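Hemolysin II regulatory protein (Bacillus cereus, PDB 2JJ7) probably binds DNA as a dimeric, all-helical transcriptional regulator of the TetR family that controls hemolysin II. Local coordinates at residues B[67-71]-B[85-90]; B[129-134]-B[147-151]; B[140-144]-B[179-183]. One frame throughout, in Å; residues are numbered along the deposited sequence.

Contact 1: B[67-71]-B[85-90]; sequences ELPNF and EYLTVF
Phe71 carries most of the contact between the loop at 67-71 and helix 79-96. Its ring stands against the backbone of the helix, and Tyr86 CA makes a CH-pi contact over one face, 4.1 Å from the centroid of the Phe71 ring and 20° off its normal. Pro69 O lies over the opposite face, so the ring sits between its own loop and the helix. With CG anti to the carbonyl carbon (chi1 -66°), the Phe71 ring reaches over to the helix at Glu85 and Tyr86.

Apolar packing extends the contact from this ring. Phe71 CD2 meets Tyr86 CB at 3.8 Å, near the plane of the tyrosine ring and at its edge. Phe71 CZ reaches Val89 CG2 at 4.0 Å. One turn on from Glu85 and Tyr86, Val89 and Phe90 receive Leu68: its CD1 lies 3.5 Å from Phe90 CZ and 3.9 Å from Val89 CG1.

Glu85 adds the aliphatic part of a charged chain. Its CG touches Phe71 CE1 at 3.5 Å, and the two side chains cross at about a right angle. The carboxylate turns to other partners, a salt bridge with Lys74 and a hydrogen bond from Asn75. Tyr86 OH pairs with Phe126 O.

The arrangement is a loop packed through two apolar residues onto a long helix. It belongs to the all-helical C-terminal domain of a TetR-family regulator.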
ATOM      1  N   GLU B  67      24.304  -4.066  -3.754  1.00 42.81           N
ATOM      2  CA  GLU B  67      23.618  -4.123  -2.467  1.00 44.33           C
ATOM      3  C   GLU B  67      23.858  -2.806  -1.731  1.00 43.54           C
ATOM      4  O   GLU B  67      24.963  -2.263  -1.759  1.00 43.68           O
ATOM      5  CB  GLU B  67      24.095  -5.318  -1.651  1.00 43.76           C
ATOM      6  CG  GLU B  67      23.933  -6.633  -2.409  1.00 50.24           C
ATOM      7  CD  GLU B  67      23.943  -7.852  -1.508  1.00 62.41           C
ATOM      8  OE1 GLU B  67      24.620  -7.816  -0.450  1.00 65.68           O
ATOM      9  OE2 GLU B  67      23.267  -8.846  -1.869  1.00 60.06           O
ATOM     10  N   LEU B  68      22.811  -2.259  -1.127  1.00 42.35           N
ATOM     11  CA  LEU B  68      22.948  -0.964  -0.473  1.00 40.98           C
ATOM     12  C   LEU B  68      23.671  -1.127   0.856  1.00 40.16           C
ATOM     13  O   LEU B  68      23.572  -2.185   1.480  1.00 39.85           O
ATOM     14  CB  LEU B  68      21.577  -0.295  -0.302  1.00 41.01           C
ATOM     15  CG  LEU B  68      20.838   0.009  -1.618  1.00 39.75           C
ATOM     16  CD1 LEU B  68      19.452   0.488  -1.307  1.00 38.90           C
ATOM     17  CD2 LEU B  68      21.596   1.038  -2.475  1.00 39.95           C
ATOM     18  N   PRO B  69      24.404  -0.084   1.295  1.00 39.40           N
ATOM     19  CA  PRO B  69      25.000  -0.142   2.638  1.00 38.23           C
ATOM     20  C   PRO B  69      23.890  -0.214   3.682  1.00 35.37           C
ATOM     21  O   PRO B  69      22.760   0.140   3.374  1.00 34.24           O
ATOM     22  CB  PRO B  69      25.737   1.201   2.760  1.00 38.99           C
ATOM     23  CG  PRO B  69      25.024   2.123   1.793  1.00 40.82           C
ATOM     24  CD  PRO B  69      24.622   1.226   0.645  1.00 39.64           C
ATOM     25  N   ASN B  70      24.205  -0.693   4.885  1.00 32.09           N
ATOM     26  CA  ASN B  70      23.242  -0.692   5.971  1.00 31.91           C
ATOM     27  C   ASN B  70      22.985   0.751   6.368  1.00 31.22           C
ATOM     28  O   ASN B  70      23.889   1.414   6.880  1.00 31.45           O
ATOM     29  CB  ASN B  70      23.789  -1.479   7.165  1.00 30.84           C
ATOM     30  CG  ASN B  70      22.750  -1.684   8.246  1.00 32.09           C
ATOM     31  OD1 ASN B  70      22.720  -0.955   9.240  1.00 33.63           O
ATOM     32  ND2 ASN B  70      21.875  -2.670   8.050  1.00 29.22           N
ATOM     33  N   PHE B  71      21.776   1.250   6.122  1.00 30.97           N
ATOM     34  CA  PHE B  71      21.490   2.663   6.394  1.00 31.78           C
ATOM     35  C   PHE B  71      21.561   3.093   7.856  1.00 32.35           C
ATOM     36  O   PHE B  71      21.909   4.248   8.128  1.00 32.89           O
ATOM     37  CB  PHE B  71      20.177   3.117   5.761  1.00 32.99           C
ATOM     38  CG  PHE B  71      20.201   3.102   4.257  1.00 32.50           C
ATOM     39  CD1 PHE B  71      21.035   3.961   3.551  1.00 29.59           C
ATOM     40  CD2 PHE B  71      19.403   2.217   3.546  1.00 29.41           C
ATOM     41  CE1 PHE B  71      21.068   3.934   2.143  1.00 35.14           C
ATOM     42  CE2 PHE B  71      19.431   2.189   2.136  1.00 30.98           C
ATOM     43  CZ  PHE B  71      20.270   3.050   1.447  1.00 33.45           C
ATOM     44  N   GLU B  85      17.325   8.471   4.178  1.00 38.15           N
ATOM     45  CA  GLU B  85      18.237   8.010   3.140  1.00 37.56           C
ATOM     46  C   GLU B  85      17.659   6.824   2.402  1.00 39.27           C
ATOM     47  O   GLU B  85      17.676   6.786   1.160  1.00 38.12           O
ATOM     48  CB  GLU B  85      19.619   7.658   3.693  1.00 38.49           C
ATOM     49  CG  GLU B  85      20.626   7.389   2.565  1.00 35.94           C
ATOM     50  CD  GLU B  85      22.073   7.390   3.023  1.00 42.40           C
ATOM     51  OE1 GLU B  85      22.334   7.275   4.234  1.00 42.76           O
ATOM     52  OE2 GLU B  85      22.960   7.511   2.159  1.00 41.23           O
ATOM     53  N   TYR B  86      17.157   5.862   3.170  1.00 37.24           N
ATOM     54  CA  TYR B  86      16.508   4.695   2.607  1.00 39.09           C
ATOM     55  C   TYR B  86      15.402   5.123   1.625  1.00 40.34           C
ATOM     56  O   TYR B  86      15.373   4.682   0.470  1.00 40.59           O
ATOM     57  CB  TYR B  86      15.928   3.843   3.736  1.00 38.09           C
ATOM     58  CG  TYR B  86      14.998   2.739   3.295  1.00 40.58           C
ATOM     59  CD1 TYR B  86      13.642   2.989   3.048  1.00 38.91           C
ATOM     60  CD2 TYR B  86      15.461   1.436   3.134  1.00 36.76           C
ATOM     61  CE1 TYR B  86      12.794   1.974   2.644  1.00 37.09           C
ATOM     62  CE2 TYR B  86      14.610   0.425   2.735  1.00 34.93           C
ATOM     63  CZ  TYR B  86      13.284   0.696   2.489  1.00 36.50           C
ATOM     64  OH  TYR B  86      12.436  -0.326   2.099  1.00 36.03           O
ATOM     65  N   LEU B  87      14.497   5.974   2.103  1.00 37.75           N
ATOM     66  CA  LEU B  87      13.355   6.421   1.310  1.00 38.94           C
ATOM     67  C   LEU B  87      13.764   7.242   0.090  1.00 37.75           C
ATOM     68  O   LEU B  87      13.109   7.165  -0.953  1.00 38.16           O
ATOM     69  CB  LEU B  87      12.384   7.247   2.174  1.00 36.90           C
ATOM     70  CG  LEU B  87      11.611   6.514   3.277  1.00 39.97           C
ATOM     71  CD1 LEU B  87      10.756   7.495   4.074  1.00 36.90           C
ATOM     72  CD2 LEU B  87      10.762   5.390   2.726  1.00 37.36           C
ATOM     73  N   THR B  88      14.811   8.051   0.240  1.00 36.86           N
ATOM     74  CA  THR B  88      15.312   8.891  -0.853  1.00 37.79           C
ATOM     75  C   THR B  88      15.881   7.995  -1.974  1.00 38.70           C
ATOM     76  O   THR B  88      15.519   8.151  -3.148  1.00 37.10           O
ATOM     77  CB  THR B  88      16.348   9.916  -0.342  1.00 37.27           C
ATOM     78  OG1 THR B  88      15.751  10.706   0.686  1.00 36.27           O
ATOM     79  CG2 THR B  88      16.851  10.860  -1.468  1.00 36.07           C
ATOM     80  N   VAL B  89      16.731   7.038  -1.602  1.00 39.69           N
ATOM     81  CA  VAL B  89      17.326   6.109  -2.570  1.00 38.69           C
ATOM     82  C   VAL B  89      16.230   5.328  -3.318  1.00 39.43           C
ATOM     83  O   VAL B  89      16.262   5.226  -4.548  1.00 38.56           O
ATOM     84  CB  VAL B  89      18.309   5.120  -1.900  1.00 39.97           C
ATOM     85  CG1 VAL B  89      18.749   4.028  -2.883  1.00 38.40           C
ATOM     86  CG2 VAL B  89      19.527   5.848  -1.324  1.00 40.69           C
ATOM     87  N   PHE B  90      15.261   4.783  -2.582  1.00 37.31           N
ATOM     88  CA  PHE B  90      14.241   3.960  -3.230  1.00 38.30           C
ATOM     89  C   PHE B  90      13.224   4.728  -4.067  1.00 37.05           C
ATOM     90  O   PHE B  90      12.937   4.326  -5.182  1.00 38.21           O
ATOM     91  CB  PHE B  90      13.593   2.974  -2.253  1.00 37.93           C
ATOM     92  CG  PHE B  90      14.446   1.767  -1.996  1.00 38.52           C
ATOM     93  CD1 PHE B  90      15.072   1.578  -0.762  1.00 36.71           C
ATOM     94  CD2 PHE B  90      14.687   0.853  -3.021  1.00 35.85           C
ATOM     95  CE1 PHE B  90      15.894   0.464  -0.540  1.00 37.84           C
ATOM     96  CE2 PHE B  90      15.512  -0.275  -2.819  1.00 42.15           C
ATOM     97  CZ  PHE B  90      16.110  -0.470  -1.576  1.00 38.99           C
TER

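Contact 2: B[129-134]-B[147-151]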
ATOM      1  N   LEU B 129      14.078  -1.926   5.663  1.00 35.21           N
ATOM      2  CA  LEU B 129      13.043  -1.103   6.278  1.00 34.99           C
ATOM      3  C   LEU B 129      12.645  -1.517   7.697  1.00 35.76           C
ATOM      4  O   LEU B 129      12.572  -0.675   8.592  1.00 35.19           O
ATOM      5  CB  LEU B 129      11.812  -1.072   5.379  1.00 34.58           C
ATOM      6  CG  LEU B 129      10.642  -0.214   5.852  1.00 35.38           C
ATOM      7  CD1 LEU B 129      11.090   1.260   6.098  1.00 37.50           C
ATOM      8  CD2 LEU B 129       9.490  -0.338   4.836  1.00 30.57           C
ATOM      9  N   LYS B 130      12.367  -2.805   7.889  1.00 36.65           N
ATOM     10  CA  LYS B 130      12.013  -3.338   9.209  1.00 38.51           C
ATOM     11  C   LYS B 130      12.947  -2.872  10.320  1.00 38.12           C
ATOM     12  O   LYS B 130      12.478  -2.323  11.317  1.00 40.20           O
ATOM     13  CB  LYS B 130      11.950  -4.870   9.212  1.00 38.68           C
ATOM     14  CG  LYS B 130      11.441  -5.420  10.551  1.00 43.56           C
ATOM     15  CD  LYS B 130      11.133  -6.902  10.494  1.00 47.97           C
ATOM     16  CE  LYS B 130      10.514  -7.372  11.810  1.00 59.67           C
ATOM     17  NZ  LYS B 130      10.482  -8.862  11.950  1.00 59.84           N
ATOM     18  N   GLU B 131      14.255  -3.089  10.160  1.00 38.02           N
ATOM     19  CA  GLU B 131      15.197  -2.724  11.231  1.00 39.66           C
ATOM     20  C   GLU B 131      15.246  -1.211  11.488  1.00 37.79           C
ATOM     21  O   GLU B 131      15.367  -0.793  12.619  1.00 37.07           O
ATOM     22  CB  GLU B 131      16.595  -3.315  11.023  1.00 39.11           C
ATOM     23  CG  GLU B 131      17.385  -2.754   9.853  1.00 44.19           C
ATOM     24  CD  GLU B 131      18.873  -3.084   9.962  1.00 45.31           C
ATOM     25  OE1 GLU B 131      19.227  -4.009  10.712  1.00 52.76           O
ATOM     26  OE2 GLU B 131      19.692  -2.413   9.306  1.00 50.69           O
ATOM     27  N   ILE B 132      15.108  -0.407  10.438  1.00 36.81           N
ATOM     28  CA  ILE B 132      15.070   1.052  10.593  1.00 36.30           C
ATOM     29  C   ILE B 132      13.883   1.480  11.472  1.00 36.30           C
ATOM     30  O   ILE B 132      14.018   2.325  12.372  1.00 35.75           O
ATOM     31  CB  ILE B 132      14.993   1.754   9.224  1.00 34.45           C
ATOM     32  CG1 ILE B 132      16.280   1.507   8.427  1.00 35.54           C
ATOM     33  CG2 ILE B 132      14.824   3.248   9.413  1.00 38.18           C
ATOM     34  CD1 ILE B 132      16.237   2.042   6.965  1.00 32.78           C
ATOM     35  N   LEU B 133      12.730   0.875  11.204  1.00 36.99           N
ATOM     36  CA  LEU B 133      11.478   1.174  11.906  1.00 38.23           C
ATOM     37  C   LEU B 133      11.520   0.706  13.354  1.00 38.93           C
ATOM     38  O   LEU B 133      11.073   1.430  14.253  1.00 41.35           O
ATOM     39  CB  LEU B 133      10.285   0.528  11.185  1.00 38.22           C
ATOM     40  CG  LEU B 133       9.901   1.061   9.801  1.00 37.01           C
ATOM     41  CD1 LEU B 133       8.753   0.227   9.224  1.00 31.00           C
ATOM     42  CD2 LEU B 133       9.506   2.536   9.875  1.00 39.16           C
ATOM     43  N   GLN B 134      12.055  -0.494  13.580  1.00 37.83           N
ATOM     44  CA  GLN B 134      12.215  -1.021  14.939  1.00 38.31           C
ATOM     45  C   GLN B 134      13.160  -0.160  15.762  1.00 37.07           C
ATOM     46  O   GLN B 134      12.870   0.137  16.910  1.00 37.94           O
ATOM     47  CB  GLN B 134      12.700  -2.461  14.913  1.00 37.62           C
ATOM     48  CG  GLN B 134      11.653  -3.410  14.369  1.00 45.17           C
ATOM     49  CD  GLN B 134      12.170  -4.823  14.225  1.00 51.69           C
ATOM     50  OE1 GLN B 134      13.318  -5.048  13.810  1.00 49.58           O
ATOM     51  NE2 GLN B 134      11.319  -5.789  14.543  1.00 43.53           N
ATOM     52  N   ILE B 147       4.282  -3.083  13.143  1.00 39.50           N
ATOM     53  CA  ILE B 147       5.447  -3.022  12.274  1.00 40.51           C
ATOM     54  C   ILE B 147       5.143  -3.552  10.860  1.00 39.39           C
ATOM     55  O   ILE B 147       5.547  -2.928   9.877  1.00 39.97           O
ATOM     56  CB  ILE B 147       6.696  -3.718  12.899  1.00 40.54           C
ATOM     57  CG1 ILE B 147       7.867  -3.725  11.918  1.00 44.18           C
ATOM     58  CG2 ILE B 147       6.396  -5.148  13.321  1.00 43.48           C
ATOM     59  CD1 ILE B 147       8.618  -2.443  11.883  1.00 46.29           C
ATOM     60  N   ASN B 148       4.439  -4.680  10.760  1.00 37.48           N
ATOM     61  CA  ASN B 148       4.142  -5.279   9.454  1.00 37.81           C
ATOM     62  C   ASN B 148       3.153  -4.454   8.629  1.00 36.35           C
ATOM     63  O   ASN B 148       3.251  -4.407   7.412  1.00 38.60           O
ATOM     64  CB  ASN B 148       3.627  -6.715   9.601  1.00 36.93           C
ATOM     65  CG  ASN B 148       4.702  -7.681  10.107  1.00 44.26           C
ATOM     66  OD1 ASN B 148       5.903  -7.513   9.849  1.00 49.81           O
ATOM     67  ND2 ASN B 148       4.269  -8.709  10.821  1.00 45.10           N
ATOM     68  N   HIS B 149       2.210  -3.798   9.294  1.00 35.15           N
ATOM     69  CA  HIS B 149       1.242  -2.972   8.598  1.00 34.07           C
ATOM     70  C   HIS B 149       1.915  -1.725   8.050  1.00 35.49           C
ATOM     71  O   HIS B 149       1.600  -1.293   6.946  1.00 34.70           O
ATOM     72  CB  HIS B 149       0.083  -2.627   9.515  1.00 35.55           C
ATOM     73  CG  HIS B 149      -0.831  -3.790   9.796  1.00 39.02           C
ATOM     74  ND1 HIS B 149      -1.944  -4.066   9.029  1.00 41.18           N
ATOM     75  CD2 HIS B 149      -0.797  -4.744  10.759  1.00 41.15           C
ATOM     76  CE1 HIS B 149      -2.565  -5.127   9.521  1.00 36.34           C
ATOM     77  NE2 HIS B 149      -1.889  -5.557  10.569  1.00 40.08           N
ATOM     78  N   THR B 150       2.869  -1.187   8.820  1.00 35.77           N
ATOM     79  CA  THR B 150       3.663  -0.027   8.437  1.00 35.38           C
ATOM     80  C   THR B 150       4.615  -0.356   7.276  1.00 35.65           C
ATOM     81  O   THR B 150       4.744   0.422   6.334  1.00 33.70           O
ATOM     82  CB  THR B 150       4.447   0.524   9.639  1.00 36.80           C
ATOM     83  OG1 THR B 150       3.532   0.794  10.717  1.00 36.77           O
ATOM     84  CG2 THR B 150       5.185   1.819   9.258  1.00 35.46           C
ATOM     85  N   ILE B 151       5.275  -1.508   7.355  1.00 34.17           N
ATOM     86  CA  ILE B 151       6.047  -2.035   6.230  1.00 34.13           C
ATOM     87  C   ILE B 151       5.158  -2.138   4.989  1.00 34.83           C
ATOM     88  O   ILE B 151       5.512  -1.618   3.946  1.00 33.49           O
ATOM     89  CB  ILE B 151       6.716  -3.396   6.585  1.00 34.02           C
ATOM     90  CG1 ILE B 151       7.831  -3.164   7.634  1.00 34.66           C
ATOM     91  CG2 ILE B 151       7.256  -4.111   5.314  1.00 35.39           C
ATOM     92  CD1 ILE B 151       8.390  -4.412   8.243  1.00 37.11           C
TER
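Leu133 and Ile147 meet at the centre of a helix-helix packing in the all-helical TetR-type C-terminal domain. Helices 129-138 and 147-158 follow one another in the chain. Their short segments run at 124° to each other, with axes 10.3 Å apart at closest approach. The interface between them is built from aliphatic side chains.

Ile147 points at the first helix. Its CG1 is anti to the backbone N (chi1 176°), which carries CD1 forward among Lys130, Leu133 and Gln134. The side chains of Ile147 and Leu133 cross obliquely. The pair Leu133 CB and Ile147 CD1 is tight for two carbons, at 3.5 Å. Gln134 passes Ile147 at about a right angle, and its CG lies 4.0 Å from Ile147 CD1. Lys130 also crosses Ile147 nearly at right angles, using its aliphatic chain.

Leu133 CD1 reaches further. It touches Ile147 CD1 as well, and lies 3.9 Å from both Ile151 CG1 and Thr150 CG2. Thr150 thus offers its methyl to this contact, while its OG1 bonds to Ser146 O. Leu133 also touches Phe142, Phe144 and Leu180, so the packing continues beyond the two helices. On the far side of helix 147-158, His149 packs on Ile109 of the second subunit; Thr150 packs on Phe160 of that subunit.

The CB of Ile151 points past the first helix, but with CG1 anti to the carbonyl carbon (chi1 -69°) the extended CG1-CD1 arm reaches it. Leu129 CD2 approaches Ile151 at its CA. At the solvent-facing margin Ile151 CD1 rests on the root of the Lys130 side chain, 3.7 Å from Lys130 CB.

Contact 3: B[140-144]-B[179-183]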
ATOM      1  N   GLY B 140      12.069   5.898  20.417  1.00 40.12           N
ATOM      2  CA  GLY B 140      10.961   6.779  20.806  1.00 39.60           C
ATOM      3  C   GLY B 140      10.657   7.828  19.757  1.00 39.17           C
ATOM      4  O   GLY B 140      10.021   8.835  20.037  1.00 38.75           O
ATOM      5  N   VAL B 141      11.087   7.569  18.531  1.00 39.68           N
ATOM      6  CA  VAL B 141      10.980   8.554  17.466  1.00 39.69           C
ATOM      7  C   VAL B 141       9.881   8.188  16.441  1.00 39.32           C
ATOM      8  O   VAL B 141       9.232   9.083  15.886  1.00 37.13           O
ATOM      9  CB  VAL B 141      12.402   8.847  16.867  1.00 41.10           C
ATOM     10  CG1 VAL B 141      12.661   8.115  15.570  1.00 41.94           C
ATOM     11  CG2 VAL B 141      12.643  10.339  16.740  1.00 42.46           C
ATOM     12  N   PHE B 142       9.651   6.885  16.233  1.00 37.43           N
ATOM     13  CA  PHE B 142       8.585   6.408  15.347  1.00 37.74           C
ATOM     14  C   PHE B 142       7.428   5.821  16.163  1.00 38.34           C
ATOM     15  O   PHE B 142       7.640   5.171  17.192  1.00 37.76           O
ATOM     16  CB  PHE B 142       9.076   5.360  14.325  1.00 37.13           C
ATOM     17  CG  PHE B 142      10.167   5.855  13.377  1.00 39.79           C
ATOM     18  CD1 PHE B 142      10.271   7.209  13.025  1.00 40.63           C
ATOM     19  CD2 PHE B 142      11.079   4.953  12.830  1.00 34.75           C
ATOM     20  CE1 PHE B 142      11.281   7.656  12.165  1.00 39.60           C
ATOM     21  CE2 PHE B 142      12.110   5.389  11.960  1.00 33.69           C
ATOM     22  CZ  PHE B 142      12.201   6.733  11.622  1.00 35.93           C
ATOM     23  N   HIS B 143       6.211   6.043  15.682  1.00 38.08           N
ATOM     24  CA  HIS B 143       5.006   5.577  16.369  1.00 39.30           C
ATOM     25  C   HIS B 143       4.027   4.992  15.362  1.00 39.24           C
ATOM     26  O   HIS B 143       3.614   5.677  14.425  1.00 40.04           O
ATOM     27  CB  HIS B 143       4.370   6.728  17.139  1.00 37.60           C
ATOM     28  CG  HIS B 143       5.341   7.466  18.004  1.00 41.70           C
ATOM     29  ND1 HIS B 143       5.641   7.070  19.291  1.00 44.70           N
ATOM     30  CD2 HIS B 143       6.108   8.554  17.755  1.00 41.82           C
ATOM     31  CE1 HIS B 143       6.539   7.892  19.803  1.00 47.54           C
ATOM     32  NE2 HIS B 143       6.841   8.801  18.892  1.00 48.00           N
ATOM     33  N   PHE B 144       3.676   3.722  15.557  1.00 38.42           N
ATOM     34  CA  PHE B 144       2.814   2.985  14.634  1.00 38.18           C
ATOM     35  C   PHE B 144       2.173   1.797  15.337  1.00 38.43           C
ATOM     36  O   PHE B 144       2.744   1.264  16.278  1.00 37.02           O
ATOM     37  CB  PHE B 144       3.609   2.530  13.384  1.00 36.63           C
ATOM     38  CG  PHE B 144       4.950   1.888  13.689  1.00 34.97           C
ATOM     39  CD1 PHE B 144       6.139   2.579  13.449  1.00 37.57           C
ATOM     40  CD2 PHE B 144       5.028   0.576  14.177  1.00 37.81           C
ATOM     41  CE1 PHE B 144       7.399   1.989  13.731  1.00 32.95           C
ATOM     42  CE2 PHE B 144       6.276  -0.031  14.469  1.00 34.25           C
ATOM     43  CZ  PHE B 144       7.459   0.677  14.235  1.00 35.87           C
ATOM     44  N   ALA B 179       4.390  11.121   9.207  1.00 37.26           N
ATOM     45  CA  ALA B 179       3.333  10.229   9.645  1.00 36.52           C
ATOM     46  C   ALA B 179       3.822   9.302  10.747  1.00 36.40           C
ATOM     47  O   ALA B 179       3.041   8.910  11.610  1.00 36.87           O
ATOM     48  CB  ALA B 179       2.776   9.430   8.470  1.00 36.30           C
ATOM     49  N   LEU B 180       5.112   8.962  10.717  1.00 35.59           N
ATOM     50  CA  LEU B 180       5.699   8.096  11.741  1.00 36.65           C
ATOM     51  C   LEU B 180       6.124   8.836  13.022  1.00 37.97           C
ATOM     52  O   LEU B 180       6.090   8.268  14.123  1.00 37.69           O
ATOM     53  CB  LEU B 180       6.882   7.314  11.165  1.00 36.36           C
ATOM     54  CG  LEU B 180       6.551   6.364  10.012  1.00 37.80           C
ATOM     55  CD1 LEU B 180       7.814   5.927   9.296  1.00 43.17           C
ATOM     56  CD2 LEU B 180       5.779   5.149  10.528  1.00 32.01           C
ATOM     57  N   THR B 181       6.507  10.101  12.876  1.00 38.51           N
ATOM     58  CA  THR B 181       7.069  10.868  13.981  1.00 39.87           C
ATOM     59  C   THR B 181       5.993  11.624  14.769  1.00 42.57           C
ATOM     60  O   THR B 181       6.265  12.196  15.829  1.00 41.43           O
ATOM     61  CB  THR B 181       8.154  11.848  13.475  1.00 40.17           C
ATOM     62  OG1 THR B 181       7.609  12.651  12.419  1.00 36.97           O
ATOM     63  CG2 THR B 181       9.366  11.076  12.946  1.00 36.53           C
ATOM     64  N   ASP B 182       4.773  11.620  14.247  1.00 44.96           N
ATOM     65  CA  ASP B 182       3.651  12.231  14.937  1.00 48.43           C
ATOM     66  C   ASP B 182       3.290  11.412  16.184  1.00 49.69           C
ATOM     67  O   ASP B 182       2.870  10.255  16.073  1.00 50.65           O
ATOM     68  CB  ASP B 182       2.456  12.366  13.988  1.00 47.76           C
ATOM     69  CG  ASP B 182       1.387  13.285  14.532  1.00 52.53           C
ATOM     70  OD1 ASP B 182       1.712  14.170  15.361  1.00 53.76           O
ATOM     71  OD2 ASP B 182       0.215  13.122  14.130  1.00 55.50           O
ATOM     72  N   LYS B 183       3.476  12.015  17.361  1.00 51.04           N
ATOM     73  CA  LYS B 183       3.287  11.322  18.641  1.00 52.23           C
ATOM     74  C   LYS B 183       1.825  10.980  18.902  1.00 52.64           C
ATOM     75  O   LYS B 183       0.951  11.847  18.823  1.00 53.37           O
ATOM     76  CB  LYS B 183       3.844  12.149  19.803  1.00 52.18           C
ATOM     77  CG  LYS B 183       5.335  11.991  20.049  1.00 54.59           C
ATOM     78  CD  LYS B 183       5.690  12.437  21.464  1.00 61.23           C
ATOM     79  CE  LYS B 183       7.198  12.416  21.731  1.00 64.59           C
ATOM     80  NZ  LYS B 183       7.802  11.044  21.702  1.00 65.02           N
TER
HETATM   81  O   HOH W   1       8.271  11.157  17.392  1.00 44.40           O
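His143 lays one face of its imidazole over Lys183 CA. His143 NE2 lies 3.7 Å from Lys183 CG. The lysine chain bends at its last torsion (chi4 -66°), which brings NZ near Gly140 O. Gly140 follows the end of helix 129-138, in a Schellman motif with positive phi.

The backbones meet beside the imidazole. His143 N donates to Leu180 O at 2.7 Å; the N-H...O angle is 142°, and the donor lies in the carbonyl plane. Phe142 CA makes a CA-H...O contact with the same oxygen. Thr181 CA makes another with Val141 O at 3.4 Å. A water donates to Val141 O and Thr181 O, each at 2.7 Å. It also pairs with His143 NE2 at 3.1 Å, in the plane of the ring.

Apolar packing lies on the inner side. Phe142 CD1 meets Leu180 CB at 3.9 Å, and Thr181 CG2 sits at the edge of the Phe142 ring. Phe144 CD1 touches Leu180 CD2. Nearby, Asp182 O accepts a bond from Lys162 of the second subunit.

The polar ties between helix end and loop thus rest on backbone oxygens and one N-H, with His143 joined through the water; Leu180 supplies apolar packing.

From the N terminus, contact 1 comes first. It closes a short loop by bringing 67-71 back onto helix 79-96. Contact 2 opens only after that loop is complete, and it folds helix 147-158 onto helix 129-138. Contact 3 starts within the connection between those two helices and ends at the C-terminal end of helix 169-181, so contacts 2 and 3 cross along the chain. Contacts 1 and 2 touch through Tyr86 against Leu129 and Ile132. Contacts 2 and 3 share packing at Thr150, which meets Phe144 and Leu180. Contacts 1 and 3 do not touch. Both contact 2 and contact 3 also reach the second subunit.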